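Local coordinates for Nrps/pks (Streptomyces albus, PDB 4OPF), which is a ketosynthase domain of the oxazolomycin assembly line and probably extends the growing polyketide by decarboxylative Claisen condensation, at the interface of chains A and B. Coordinates in Å, arbitrary orientation; residue numbers count along the deposited sequence, not the author numbering. Chains: chain A/B, Nrps/pks.

The interface of chains A and B. Residues chain A 141, 144-145, 148-151, 153; chain B 255-259, 399, 401.
This patch of the ketosynthase dimer joins the end of helix 138-147, the loop after it and the start of strand 153-156 of chain A to the end of strand 247-256 and the following loop of chain B. A:Asp148 anchors one end. OD1 of A:Asp148 accepts the backbone N of B:Arg259, a poorly ordered residue, at 2.8 Å, nearly straight (174° at H) but from above the carboxylate plane. A:Arg150 holds that carboxylate side-on from its own chain. NE of A:Arg150 forms a salt bridge to OD1 of A:Asp148 at 2.9 Å, and NH2 bonds to the syn lone pair of OD2. The A:Arg150 chain bends at chi2 (-74°). A water also links OD1 to the carbonyl O of B:Arg259. An alanine in place of A:Asp148 would remove the carboxylate, and would probably loosen the B:Arg259 backbone and leave A:Arg150 less fixed.

As modelled, the B:Arg259 side chain crosses A:His145 at about a right angle. CD of B:Arg259 lies over one imidazole face, toward the rim, 3.9 Å from NE2 of A:His145. NE bonds in the guanidinium plane to the carbonyl O of A:His145, but the bond is bent.

At the other end the backbone N of B:Asn256 meets the carbonyl O of A:Arg150 at 3.0 Å, from above the carbonyl plane. The B:Asn256 side chain, CG anti to its backbone N (chi1 -161°), points at A:Ser144 and A:Ser153. OD1 of B:Asn256 takes the N of B:Gly258 on an in-plane lone pair at 2.8 Å, which fixes the amide's rotation. ND2 bonds to a water shared with A:Ser153 N and B:Thr401 OG1. The A:Ser144 and A:Ser153 hydroxyls bond to each other.

Ketosynthases typically work as homodimers, and this patch, with its two-fold twin, likely helps hold the pair together.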
ATOM      1  N   ALA A 141       6.919   1.600 -10.547  1.00 23.05           N
ATOM      2  CA  ALA A 141       6.649   2.565 -11.660  1.00 25.16           C
ATOM      3  C   ALA A 141       7.390   2.189 -12.928  1.00 25.23           C
ATOM      4  O   ALA A 141       6.836   2.377 -14.008  1.00 24.49           O
ATOM      5  CB  ALA A 141       7.021   4.014 -11.296  1.00 26.46           C
ATOM      6  N   SER A 144       5.151  -0.405 -14.577  1.00 22.72           N
ATOM      7  CA  SER A 144       3.946   0.199 -15.120  1.00 22.40           C
ATOM      8  C   SER A 144       4.301   0.988 -16.366  1.00 22.81           C
ATOM      9  O   SER A 144       3.526   0.983 -17.327  1.00 23.72           O
ATOM     10  CB  SER A 144       3.299   1.122 -14.104  1.00 22.27           C
ATOM     11  OG  SER A 144       2.869   0.372 -12.969  1.00 22.80           O
ATOM     12  N   HIS A 145       5.421   1.691 -16.341  1.00 22.89           N
ATOM     13  CA  HIS A 145       5.822   2.483 -17.484  1.00 26.31           C
ATOM     14  C   HIS A 145       6.199   1.584 -18.672  1.00 26.18           C
ATOM     15  O   HIS A 145       5.664   1.747 -19.757  1.00 25.10           O
ATOM     16  CB  HIS A 145       6.998   3.403 -17.128  1.00 28.23           C
ATOM     17  CG  HIS A 145       7.491   4.207 -18.278  1.00 32.38           C
ATOM     18  ND1 HIS A 145       8.580   3.840 -19.032  1.00 35.06           N
ATOM     19  CD2 HIS A 145       7.032   5.362 -18.819  1.00 35.14           C
ATOM     20  CE1 HIS A 145       8.783   4.738 -19.980  1.00 35.60           C
ATOM     21  NE2 HIS A 145       7.848   5.664 -19.872  1.00 36.43           N
ATOM     22  N   ASP A 148       3.203  -0.492 -19.870  1.00 24.46           N
ATOM     23  CA  ASP A 148       2.019   0.401 -20.038  1.00 25.92           C
ATOM     24  C   ASP A 148       0.772  -0.126 -19.248  1.00 25.21           C
ATOM     25  O   ASP A 148      -0.314  -0.292 -19.796  1.00 25.91           O
ATOM     26  CB  ASP A 148       1.680   0.542 -21.491  1.00 28.07           C
ATOM     27  CG  ASP A 148       0.690   1.675 -21.772  1.00 31.19           C
ATOM     28  OD1 ASP A 148       0.514   2.676 -20.979  1.00 29.28           O
ATOM     29  OD2 ASP A 148       0.123   1.593 -22.868  1.00 34.82           O
ATOM     30  N   LEU A 149       0.986  -0.435 -17.981  1.00 22.67           N
ATOM     31  CA  LEU A 149      -0.046  -0.945 -17.106  1.00 22.59           C
ATOM     32  C   LEU A 149      -0.655   0.250 -16.389  1.00 24.03           C
ATOM     33  O   LEU A 149       0.047   1.182 -16.042  1.00 24.83           O
ATOM     34  CB  LEU A 149       0.599  -1.901 -16.159  1.00 21.99           C
ATOM     35  CG  LEU A 149       1.391  -3.032 -16.855  1.00 22.16           C
ATOM     36  CD1 LEU A 149       1.946  -3.928 -15.770  1.00 24.23           C
ATOM     37  CD2 LEU A 149       0.475  -3.817 -17.763  1.00 23.04           C
ATOM     38  N   ARG A 150      -1.973   0.272 -16.249  1.00 23.76           N
ATOM     39  CA  ARG A 150      -2.694   1.493 -15.857  1.00 24.28           C
ATOM     40  C   ARG A 150      -3.366   1.395 -14.504  1.00 23.85           C
ATOM     41  O   ARG A 150      -4.066   2.348 -14.091  1.00 23.59           O
ATOM     42  CB  ARG A 150      -3.794   1.797 -16.891  1.00 26.11           C
ATOM     43  CG  ARG A 150      -3.305   1.890 -18.311  1.00 29.37           C
ATOM     44  CD  ARG A 150      -2.557   3.117 -18.635  1.00 30.52           C
ATOM     45  NE  ARG A 150      -2.164   3.123 -20.050  1.00 34.99           N
ATOM     46  CZ  ARG A 150      -2.914   3.550 -21.058  1.00 36.92           C
ATOM     47  NH1 ARG A 150      -4.126   4.029 -20.837  1.00 42.28           N
ATOM     48  NH2 ARG A 150      -2.462   3.462 -22.284  1.00 36.39           N
ATOM     49  N   GLY A 151      -3.178   0.281 -13.812  1.00 22.95           N
ATOM     50  CA  GLY A 151      -3.694   0.122 -12.448  1.00 23.41           C
ATOM     51  C   GLY A 151      -2.786   0.850 -11.462  1.00 23.97           C
ATOM     52  O   GLY A 151      -1.746   1.379 -11.855  1.00 23.37           O
ATOM     53  N   SER A 153       0.165   1.533  -8.904  1.00 23.72           N
ATOM     54  CA  SER A 153       1.513   1.044  -8.973  1.00 25.00           C
ATOM     55  C   SER A 153       2.174   1.407  -7.684  1.00 27.21           C
ATOM     56  O   SER A 153       2.417   2.576  -7.471  1.00 29.32           O
ATOM     57  CB  SER A 153       2.241   1.756 -10.080  1.00 27.23           C
ATOM     58  OG  SER A 153       3.513   1.184 -10.378  1.00 28.52           O
TER
ATOM     59  N   ASN B 255      -5.019   5.258 -10.183  1.00 19.10           N
ATOM     60  CA  ASN B 255      -4.573   4.537 -11.377  1.00 19.55           C
ATOM     61  C   ASN B 255      -3.182   5.060 -11.733  1.00 20.28           C
ATOM     62  O   ASN B 255      -2.536   5.760 -10.927  1.00 20.81           O
ATOM     63  CB  ASN B 255      -5.601   4.624 -12.543  1.00 20.78           C
ATOM     64  CG  ASN B 255      -5.642   6.009 -13.227  1.00 22.80           C
ATOM     65  OD1 ASN B 255      -4.808   6.858 -12.991  1.00 22.45           O
ATOM     66  ND2 ASN B 255      -6.592   6.194 -14.105  1.00 22.55           N
ATOM     67  N   ASN B 256      -2.682   4.655 -12.880  1.00 20.73           N
ATOM     68  CA  ASN B 256      -1.358   5.033 -13.329  1.00 22.30           C
ATOM     69  C   ASN B 256      -1.436   5.471 -14.785  1.00 22.82           C
ATOM     70  O   ASN B 256      -2.138   4.863 -15.585  1.00 21.89           O
ATOM     71  CB  ASN B 256      -0.405   3.837 -13.277  1.00 23.79           C
ATOM     72  CG  ASN B 256       1.031   4.260 -13.287  1.00 25.46           C
ATOM     73  OD1 ASN B 256       1.663   4.294 -14.320  1.00 24.89           O
ATOM     74  ND2 ASN B 256       1.554   4.597 -12.124  1.00 27.52           N
ATOM     75  N   ASP B 257      -0.627   6.468 -15.139  1.00 24.26           N
ATOM     76  CA  ASP B 257      -0.518   6.906 -16.513  1.00 24.58           C
ATOM     77  C   ASP B 257      -0.004   5.832 -17.463  1.00 25.08           C
ATOM     78  O   ASP B 257      -0.145   5.936 -18.687  1.00 23.44           O
ATOM     79  CB  ASP B 257       0.482   8.047 -16.595  1.00 26.23           C
ATOM     80  CG  ASP B 257      -0.047   9.326 -16.048  1.00 28.97           C
ATOM     81  OD1 ASP B 257      -1.281   9.475 -15.968  1.00 31.04           O
ATOM     82  OD2 ASP B 257       0.805  10.189 -15.691  1.00 34.49           O
ATOM     83  N   GLY B 258       0.748   4.869 -16.954  1.00 24.27           N
ATOM     84  CA  GLY B 258       1.356   3.908 -17.887  1.00 25.75           C
ATOM     85  C   GLY B 258       2.539   4.474 -18.674  1.00 28.18           C
ATOM     86  O   GLY B 258       3.335   5.213 -18.149  1.00 27.77           O
ATOM     87  N   ARG B 259       2.661   4.100 -19.905  1.00 29.30           N
ATOM     88  CA  ARG B 259       3.795   4.441 -20.706  1.00 37.31           C
ATOM     89  C   ARG B 259       3.580   5.858 -21.264  1.00 43.72           C
ATOM     90  O   ARG B 259       2.684   6.061 -22.073  1.00 50.84           O
ATOM     91  CB  ARG B 259       3.833   3.478 -21.855  1.00 38.87           C
ATOM     92  CG  ARG B 259       4.753   3.885 -22.974  1.00 45.86           C
ATOM     93  CD  ARG B 259       6.156   3.492 -22.686  1.00 46.73           C
ATOM     94  NE  ARG B 259       6.352   2.062 -22.837  1.00 53.34           N
ATOM     95  CZ  ARG B 259       6.719   1.431 -23.949  1.00 61.58           C
ATOM     96  NH1 ARG B 259       6.914   2.091 -25.085  1.00 69.08           N
ATOM     97  NH2 ARG B 259       6.897   0.115 -23.929  1.00 62.64           N
ATOM     98  N   GLY B 399       5.375  11.312 -11.285  1.00 46.70           N
ATOM     99  CA  GLY B 399       5.637   9.858 -11.296  1.00 45.69           C
ATOM    100  C   GLY B 399       4.687   8.906 -12.063  1.00 40.97           C
ATOM    101  O   GLY B 399       5.083   7.828 -12.425  1.00 46.19           O
ATOM    102  N   THR B 401       1.305   8.315 -11.026  1.00 24.32           N
ATOM    103  CA  THR B 401       0.147   7.966 -10.163  1.00 25.13           C
ATOM    104  C   THR B 401      -0.922   9.074 -10.139  1.00 24.80           C
ATOM    105  O   THR B 401      -0.601  10.207  -9.875  1.00 26.16           O
ATOM    106  CB  THR B 401       0.597   7.694  -8.713  1.00 26.16           C
ATOM    107  OG1 THR B 401       1.433   6.518  -8.664  1.00 28.37           O
ATOM    108  CG2 THR B 401      -0.572   7.392  -7.822  1.00 26.40           C
TER
HETATM  109  O   HOH W   1      -0.334   4.406  -9.704  1.00 30.46           O
HETATM  110  O   HOH W   2       0.012   5.113 -21.980  1.00 47.43           O